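Local coordinates for heme-binding protein A (Haemophilus parasuis 29755, PDB 3TPA) that probably binds glutathione as the periplasmic solute-binding protein of an ABC-type importer, despite its heme-binding name, at residues T353-Q358 against E404-Y410. The protein carries 1 engineered substitution. Numbering follows the deposited sequence.
Sequences TEIWVQ and EFAAGTY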
ATOM      1  N   THR A 353      32.057   4.289 -10.291  1.00 24.63           N
ATOM      2  CA  THR A 353      30.937   3.419  -9.943  1.00 24.41           C
ATOM      3  C   THR A 353      29.813   3.606 -10.966  1.00 20.87           C
ATOM      4  O   THR A 353      30.032   4.194 -12.019  1.00 25.73           O
ATOM      5  CB  THR A 353      30.447   3.675  -8.494  1.00 24.72           C
ATOM      6  OG1 THR A 353      29.461   2.701  -8.139  1.00 26.00           O
ATOM      7  CG2 THR A 353      29.856   5.084  -8.348  1.00 22.45           C
ATOM      8  N   GLU A 354      28.624   3.096 -10.666  1.00 23.65           N
ATOM      9  CA  GLU A 354      27.496   3.191 -11.579  1.00 24.30           C
ATOM     10  C   GLU A 354      26.225   3.518 -10.822  1.00 22.46           C
ATOM     11  O   GLU A 354      26.054   3.117  -9.675  1.00 22.01           O
ATOM     12  CB  GLU A 354      27.264   1.865 -12.307  1.00 33.44           C
ATOM     13  CG  GLU A 354      28.391   1.362 -13.181  1.00 46.20           C
ATOM     14  CD  GLU A 354      28.039   0.033 -13.845  1.00 62.56           C
ATOM     15  OE1 GLU A 354      27.504  -0.862 -13.151  1.00 67.05           O
ATOM     16  OE2 GLU A 354      28.277  -0.110 -15.066  1.00 64.99           O
ATOM     17  N   ILE A 355      25.326   4.243 -11.472  1.00 20.81           N
ATOM     18  CA  ILE A 355      23.991   4.448 -10.933  1.00 21.88           C
ATOM     19  C   ILE A 355      22.986   3.821 -11.893  1.00 20.99           C
ATOM     20  O   ILE A 355      22.802   4.295 -13.012  1.00 20.95           O
ATOM     21  CB  ILE A 355      23.660   5.929 -10.748  1.00 25.25           C
ATOM     22  CG1 ILE A 355      24.575   6.574  -9.701  1.00 22.06           C
ATOM     23  CG2 ILE A 355      22.192   6.100 -10.347  1.00 16.89           C
ATOM     24  CD1 ILE A 355      24.582   8.101  -9.786  1.00 32.74           C
ATOM     25  N   TRP A 356      22.355   2.739 -11.456  1.00 19.24           N
ATOM     26  CA  TRP A 356      21.331   2.086 -12.247  1.00 19.98           C
ATOM     27  C   TRP A 356      20.029   2.888 -12.216  1.00 24.42           C
ATOM     28  O   TRP A 356      19.419   3.059 -11.160  1.00 22.16           O
ATOM     29  CB  TRP A 356      21.100   0.667 -11.735  1.00 22.40           C
ATOM     30  CG  TRP A 356      22.257  -0.240 -12.052  1.00 28.66           C
ATOM     31  CD1 TRP A 356      23.578   0.113 -12.114  1.00 28.53           C
ATOM     32  CD2 TRP A 356      22.196  -1.627 -12.398  1.00 23.17           C
ATOM     33  NE1 TRP A 356      24.342  -0.975 -12.455  1.00 29.54           N
ATOM     34  CE2 TRP A 356      23.520  -2.058 -12.631  1.00 28.07           C
ATOM     35  CE3 TRP A 356      21.153  -2.556 -12.515  1.00 23.52           C
ATOM     36  CZ2 TRP A 356      23.830  -3.376 -12.986  1.00 23.84           C
ATOM     37  CZ3 TRP A 356      21.466  -3.863 -12.854  1.00 22.85           C
ATOM     38  CH2 TRP A 356      22.790  -4.257 -13.093  1.00 22.51           C
ATOM     39  N   VAL A 357      19.617   3.385 -13.380  1.00 19.90           N
ATOM     40  CA  VAL A 357      18.366   4.146 -13.506  1.00 20.76           C
ATOM     41  C   VAL A 357      17.160   3.218 -13.677  1.00 24.65           C
ATOM     42  O   VAL A 357      17.195   2.298 -14.487  1.00 24.23           O
ATOM     43  CB  VAL A 357      18.429   5.133 -14.693  1.00 20.02           C
ATOM     44  CG1 VAL A 357      17.118   5.900 -14.840  1.00 16.94           C
ATOM     45  CG2 VAL A 357      19.595   6.095 -14.530  1.00 24.25           C
ATOM     46  N   GLN A 358      16.097   3.456 -12.906  1.00 19.20           N
ATOM     47  CA  GLN A 358      14.871   2.667 -13.029  1.00 13.44           C
ATOM     48  C   GLN A 358      14.118   3.050 -14.313  1.00 21.66           C
ATOM     49  O   GLN A 358      13.809   4.215 -14.527  1.00 21.12           O
ATOM     50  CB  GLN A 358      13.975   2.842 -11.798  1.00 10.46           C
ATOM     51  CG  GLN A 358      12.644   2.136 -11.920  1.00 14.47           C
ATOM     52  CD  GLN A 358      11.904   1.992 -10.614  1.00 22.55           C
ATOM     53  OE1 GLN A 358      12.494   1.723  -9.575  1.00 22.97           O
ATOM     54  NE2 GLN A 358      10.594   2.145 -10.664  1.00 29.42           N
ATOM     55  N   GLU A 404      24.432  -7.435  -8.854  1.00 21.37           N
ATOM     56  CA  GLU A 404      25.281  -6.864  -9.902  1.00 23.94           C
ATOM     57  C   GLU A 404      25.407  -5.339  -9.857  1.00 25.64           C
ATOM     58  O   GLU A 404      26.414  -4.784 -10.298  1.00 27.29           O
ATOM     59  CB  GLU A 404      24.772  -7.256 -11.287  1.00 28.88           C
ATOM     60  CG  GLU A 404      25.036  -8.696 -11.673  1.00 41.76           C
ATOM     61  CD  GLU A 404      24.760  -8.941 -13.141  1.00 54.06           C
ATOM     62  OE1 GLU A 404      25.351  -8.230 -13.988  1.00 57.48           O
ATOM     63  OE2 GLU A 404      23.938  -9.831 -13.441  1.00 51.40           O
ATOM     64  N   PHE A 405      24.391  -4.651  -9.349  1.00 20.79           N
ATOM     65  CA  PHE A 405      24.418  -3.191  -9.365  1.00 17.18           C
ATOM     66  C   PHE A 405      25.397  -2.661  -8.334  1.00 24.69           C
ATOM     67  O   PHE A 405      25.868  -3.412  -7.454  1.00 20.37           O
ATOM     68  CB  PHE A 405      23.028  -2.615  -9.078  1.00 20.26           C
ATOM     69  CG  PHE A 405      22.665  -2.618  -7.621  1.00 13.93           C
ATOM     70  CD1 PHE A 405      22.502  -1.426  -6.930  1.00 19.69           C
ATOM     71  CD2 PHE A 405      22.522  -3.812  -6.937  1.00 13.86           C
ATOM     72  CE1 PHE A 405      22.176  -1.420  -5.576  1.00 18.28           C
ATOM     73  CE2 PHE A 405      22.207  -3.821  -5.588  1.00 23.54           C
ATOM     74  CZ  PHE A 405      22.028  -2.615  -4.906  1.00 22.66           C
ATOM     75  N   ALA A 406      25.704  -1.368  -8.464  1.00 19.63           N
ATOM     76  CA  ALA A 406      26.501  -0.624  -7.493  1.00 17.71           C
ATOM     77  C   ALA A 406      25.570   0.302  -6.705  1.00 21.19           C
ATOM     78  O   ALA A 406      25.270   0.055  -5.528  1.00 15.46           O
ATOM     79  CB  ALA A 406      27.585   0.193  -8.207  1.00 14.68           C
ATOM     80  N   ALA A 407      25.130   1.375  -7.365  1.00 16.53           N
ATOM     81  CA  ALA A 407      24.098   2.264  -6.830  1.00 15.45           C
ATOM     82  C   ALA A 407      22.886   2.239  -7.757  1.00 17.69           C
ATOM     83  O   ALA A 407      23.012   1.894  -8.929  1.00 21.57           O
ATOM     84  CB  ALA A 407      24.628   3.696  -6.703  1.00 18.52           C
ATOM     85  N   GLY A 408      21.720   2.618  -7.247  1.00 21.14           N
ATOM     86  CA  GLY A 408      20.537   2.690  -8.086  1.00 18.79           C
ATOM     87  C   GLY A 408      19.379   3.446  -7.469  1.00 18.67           C
ATOM     88  O   GLY A 408      19.350   3.727  -6.261  1.00 13.27           O
ATOM     89  N   THR A 409      18.401   3.743  -8.322  1.00 15.00           N
ATOM     90  CA  THR A 409      17.206   4.482  -7.946  1.00 15.53           C
ATOM     91  C   THR A 409      16.072   3.492  -7.781  1.00 16.16           C
ATOM     92  O   THR A 409      15.596   2.911  -8.758  1.00 19.45           O
ATOM     93  CB  THR A 409      16.792   5.493  -9.033  1.00 18.24           C
ATOM     94  OG1 THR A 409      16.629   4.808 -10.276  1.00 19.72           O
ATOM     95  CG2 THR A 409      17.837   6.594  -9.198  1.00 13.33           C
ATOM     96  N   TYR A 410      15.629   3.318  -6.542  1.00 13.73           N
ATOM     97  CA  TYR A 410      14.638   2.310  -6.226  1.00 10.50           C
ATOM     98  C   TYR A 410      13.520   2.919  -5.390  1.00 16.41           C
ATOM     99  O   TYR A 410      13.635   4.048  -4.881  1.00 16.61           O
ATOM    100  CB  TYR A 410      15.308   1.148  -5.461  1.00 10.99           C
ATOM    101  CG  TYR A 410      16.475   0.531  -6.217  1.00 12.47           C
ATOM    102  CD1 TYR A 410      16.258  -0.274  -7.337  1.00 15.32           C
ATOM    103  CD2 TYR A 410      17.790   0.774  -5.830  1.00 18.33           C
ATOM    104  CE1 TYR A 410      17.318  -0.839  -8.038  1.00 18.80           C
ATOM    105  CE2 TYR A 410      18.860   0.202  -6.515  1.00 15.79           C
ATOM    106  CZ  TYR A 410      18.618  -0.600  -7.619  1.00 19.50           C
ATOM    107  OH  TYR A 410      19.672  -1.167  -8.305  1.00 14.55           O
TER
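One face of the Trp356 indole packs on CB of Phe405, which sits 3.6 Å from the centroid of the five-membered ring in a CH-pi contact. CG of Phe405 stands between its backbone N and carbonyl carbon (chi1 79°), and the phenyl ring leads away from the indole. At the far end of the indole, CH2 of Trp356 meets CB of Glu404 at 4.0 Å.

The two strands run parallel. Trp356 N donates to Ala407 O at 2.7 Å, almost straight at 174°. Ala407 N donates to Glu354 O at 3.0 Å, and Thr409 N to Trp356 O at 3.1 Å. The Thr409 hydroxyl makes a weak bond to Trp356 O.

Further out, NE1 of Trp356 donates to Glu354 OE1 at 3.2 Å. OE1 lies in the ring plane but is met from above the carboxylate plane; the bond helps fix the ring's rotation. The His391 ring meets the indole, and Arg399 touches the Trp356 side chain. In the mixed sheet, 351-356 lies between parallel strands 407-413 and 384-389, which helix 393-401 joins in a beta-alpha-beta crossover skipping 351-356.

Past the backbone bonds, Thr409 OG1 accepts from Gln358 N at 3.0 Å, and the Glu354 carboxylate probably polarises the indole N-H.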